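Probable uracil-DNA glycosylase (Acanthamoeba polyphaga mimivirus, PDB 5X55) is a probable viral uracil-DNA glycosylase of the UDG superfamily, built around a four-stranded parallel beta-sheet flanked by helices. Local coordinates at residues I102-N107 against S210-C215. Residues are numbered along the deposited sequence; the frame is centred on the assembly and turned at random.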
ATOM      1  N   ILE A 102     -13.661   0.543  -1.785  1.00 28.53           N
ATOM      2  CA  ILE A 102     -12.739   0.208  -0.708  1.00 26.25           C
ATOM      3  C   ILE A 102     -13.338  -0.878   0.184  1.00 28.34           C
ATOM      4  O   ILE A 102     -12.602  -1.695   0.752  1.00 26.31           O
ATOM      5  CB  ILE A 102     -12.321   1.461   0.095  1.00 25.40           C
ATOM      6  CG1 ILE A 102     -11.104   1.150   0.967  1.00 28.40           C
ATOM      7  CG2 ILE A 102     -13.447   2.008   0.949  1.00 23.29           C
ATOM      8  CD1 ILE A 102      -9.831   0.926   0.174  1.00 25.29           C
ATOM      9  N   LEU A 103     -14.663  -0.924   0.304  1.00 22.38           N
ATOM     10  CA  LEU A 103     -15.311  -1.942   1.134  1.00 24.81           C
ATOM     11  C   LEU A 103     -15.865  -3.041   0.228  1.00 27.29           C
ATOM     12  O   LEU A 103     -17.045  -3.070  -0.116  1.00 30.52           O
ATOM     13  CB  LEU A 103     -16.399  -1.324   2.002  1.00 25.26           C
ATOM     14  CG  LEU A 103     -16.980  -2.351   2.968  1.00 26.82           C
ATOM     15  CD1 LEU A 103     -15.937  -2.677   4.011  1.00 25.71           C
ATOM     16  CD2 LEU A 103     -18.273  -1.878   3.606  1.00 25.70           C
ATOM     17  N   ILE A 104     -14.994  -3.982  -0.127  1.00 23.48           N
ATOM     18  CA  ILE A 104     -15.245  -4.944  -1.194  1.00 23.19           C
ATOM     19  C   ILE A 104     -15.718  -6.271  -0.613  1.00 22.22           C
ATOM     20  O   ILE A 104     -15.153  -6.775   0.367  1.00 19.15           O
ATOM     21  CB  ILE A 104     -13.968  -5.134  -2.033  1.00 26.43           C
ATOM     22  CG1 ILE A 104     -13.629  -3.853  -2.772  1.00 23.98           C
ATOM     23  CG2 ILE A 104     -14.105  -6.293  -3.014  1.00 27.67           C
ATOM     24  CD1 ILE A 104     -12.275  -3.927  -3.398  1.00 26.57           C
ATOM     25  N   ASP A 105     -16.729  -6.861  -1.242  1.00 20.63           N
ATOM     26  CA  ASP A 105     -17.235  -8.178  -0.872  1.00 22.17           C
ATOM     27  C   ASP A 105     -16.872  -9.170  -1.971  1.00 25.24           C
ATOM     28  O   ASP A 105     -17.284  -9.001  -3.128  1.00 23.36           O
ATOM     29  CB  ASP A 105     -18.746  -8.127  -0.659  1.00 24.38           C
ATOM     30  CG  ASP A 105     -19.349  -9.485  -0.334  1.00 26.06           C
ATOM     31  OD1 ASP A 105     -18.618 -10.436   0.032  1.00 27.23           O
ATOM     32  OD2 ASP A 105     -20.587  -9.590  -0.429  1.00 32.19           O
ATOM     33  N   ALA A 106     -16.092 -10.199  -1.613  1.00 22.47           N
ATOM     34  CA  ALA A 106     -15.697 -11.197  -2.612  1.00 26.14           C
ATOM     35  C   ALA A 106     -16.906 -11.921  -3.211  1.00 25.09           C
ATOM     36  O   ALA A 106     -16.867 -12.318  -4.378  1.00 25.10           O
ATOM     37  CB  ALA A 106     -14.717 -12.200  -2.004  1.00 22.32           C
ATOM     38  N   ASN A 107     -17.990 -12.087  -2.443  1.00 24.59           N
ATOM     39  CA  ASN A 107     -19.205 -12.701  -2.969  1.00 23.78           C
ATOM     40  C   ASN A 107     -19.993 -11.784  -3.902  1.00 26.80           C
ATOM     41  O   ASN A 107     -20.939 -12.250  -4.536  1.00 27.81           O
ATOM     42  CB  ASN A 107     -20.122 -13.133  -1.829  1.00 27.94           C
ATOM     43  CG  ASN A 107     -19.490 -14.182  -0.926  1.00 23.92           C
ATOM     44  OD1 ASN A 107     -18.711 -15.023  -1.368  1.00 27.12           O
ATOM     45  ND2 ASN A 107     -19.822 -14.124   0.350  1.00 25.35           N
ATOM     46  N   SER A 210      -4.490  -5.263   2.846  1.00 15.64           N
ATOM     47  CA  SER A 210      -5.928  -5.481   2.906  1.00 17.03           C
ATOM     48  C   SER A 210      -6.406  -6.507   1.871  1.00 17.36           C
ATOM     49  O   SER A 210      -5.807  -6.675   0.802  1.00 14.88           O
ATOM     50  CB  SER A 210      -6.664  -4.152   2.708  1.00 15.55           C
ATOM     51  OG  SER A 210      -8.061  -4.361   2.759  1.00 19.58           O
ATOM     52  N   VAL A 211      -7.497  -7.199   2.209  1.00 18.79           N
ATOM     53  CA  VAL A 211      -8.188  -8.123   1.304  1.00 18.77           C
ATOM     54  C   VAL A 211      -9.693  -7.889   1.399  1.00 22.87           C
ATOM     55  O   VAL A 211     -10.198  -7.396   2.417  1.00 20.70           O
ATOM     56  CB  VAL A 211      -7.866  -9.605   1.623  1.00 18.63           C
ATOM     57  CG1 VAL A 211      -6.398  -9.924   1.345  1.00 17.54           C
ATOM     58  CG2 VAL A 211      -8.254  -9.970   3.056  1.00 19.16           C
ATOM     59  N   PRO A 212     -10.443  -8.269   0.352  1.00 23.82           N
ATOM     60  CA  PRO A 212     -11.904  -8.119   0.391  1.00 19.16           C
ATOM     61  C   PRO A 212     -12.527  -8.886   1.538  1.00 19.92           C
ATOM     62  O   PRO A 212     -11.958  -9.854   2.058  1.00 21.51           O
ATOM     63  CB  PRO A 212     -12.361  -8.698  -0.953  1.00 21.40           C
ATOM     64  CG  PRO A 212     -11.175  -8.534  -1.848  1.00 18.48           C
ATOM     65  CD  PRO A 212      -9.990  -8.787  -0.952  1.00 21.12           C
ATOM     66  N   LEU A 213     -13.720  -8.433   1.924  1.00 17.73           N
ATOM     67  CA  LEU A 213     -14.555  -9.182   2.855  1.00 21.20           C
ATOM     68  C   LEU A 213     -14.820 -10.586   2.317  1.00 23.16           C
ATOM     69  O   LEU A 213     -14.869 -10.804   1.107  1.00 20.65           O
ATOM     70  CB  LEU A 213     -15.885  -8.459   3.067  1.00 22.44           C
ATOM     71  CG  LEU A 213     -15.819  -7.055   3.664  1.00 24.23           C
ATOM     72  CD1 LEU A 213     -17.152  -6.355   3.489  1.00 23.74           C
ATOM     73  CD2 LEU A 213     -15.430  -7.112   5.127  1.00 24.66           C
ATOM     74  N   ASN A 214     -15.003 -11.538   3.234  1.00 23.96           N
ATOM     75  CA  ASN A 214     -15.273 -12.936   2.897  1.00 23.32           C
ATOM     76  C   ASN A 214     -14.120 -13.573   2.120  1.00 29.16           C
ATOM     77  O   ASN A 214     -14.335 -14.459   1.288  1.00 31.90           O
ATOM     78  CB  ASN A 214     -16.584 -13.080   2.117  1.00 25.58           C
ATOM     79  CG  ASN A 214     -17.795 -12.738   2.953  1.00 29.55           C
ATOM     80  OD1 ASN A 214     -17.908 -13.168   4.104  1.00 30.14           O
ATOM     81  ND2 ASN A 214     -18.709 -11.955   2.383  1.00 25.79           N
ATOM     82  N   CYS A 215     -12.899 -13.100   2.355  1.00 30.76           N
ATOM     83  CA  CYS A 215     -11.645 -13.749   1.986  1.00 26.38           C
ATOM     84  C   CYS A 215     -10.928 -14.190   3.252  1.00 30.73           C
ATOM     85  O   CYS A 215     -11.157 -13.634   4.332  1.00 27.58           O
ATOM     86  CB  CYS A 215     -10.706 -12.813   1.203  1.00 25.57           C
ATOM     87  SG  CYS A 215     -11.209 -12.343  -0.468  1.00 35.56           S
TER
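Asp105 OD1 takes two N-H groups from opposite faces of its carboxylate plane. Asn214 ND2 donates to Asp105 OD1 from across the contact at 2.8 Å, with the oxygen close to the plane of the Asn214 amide. The backbone N of Asn107 donates from the other face and closes an Asx turn. With Asp105 CG anti to the backbone N (chi1 177°), it lies beside the carbonyl carbon, on the side where the chain runs on to Asn107; OD2 accepts from Asn108 ND2, a further hold on the carboxylate. The gathered N-H groups would be expected to stabilise its negative charge. The side chains of Asn107 and Asn214 cross at about a right angle with their amide planes only 23° apart; their ND2 atoms lie 3.2 Å from each other but, both being donors, form no bond.

Beside this polar cluster, two backbone bonds make a single beta bridge between Asp105 and Leu213. Leu213 N reaches Ile104 O at 2.7 Å, and Ala106 N returns a straighter bond to Leu213 O at 3.0 Å (N-H...O 167°). A type II turn over Pro212 to Cys215 brings the Asn214 side chain round to the carboxylate.

Apolar groups pack around the bridge. Ile104 CG2 rests 3.6 Å from Pro212 CB, the two side chains lying alongside and pointing the same way. Ala106 CB meets Cys215 SG at 3.8 Å, and the CD1 methyls of Leu103 and Leu213 touch at 3.9 Å.

The contact ties the loop following helix 98-102 to the long connection from strand 185-189 to helix 219-230; Ile102 packs on helices 173-177 and 244-248, and Val211 is backbone-bonded to Gly241, just ahead of helix 244-248.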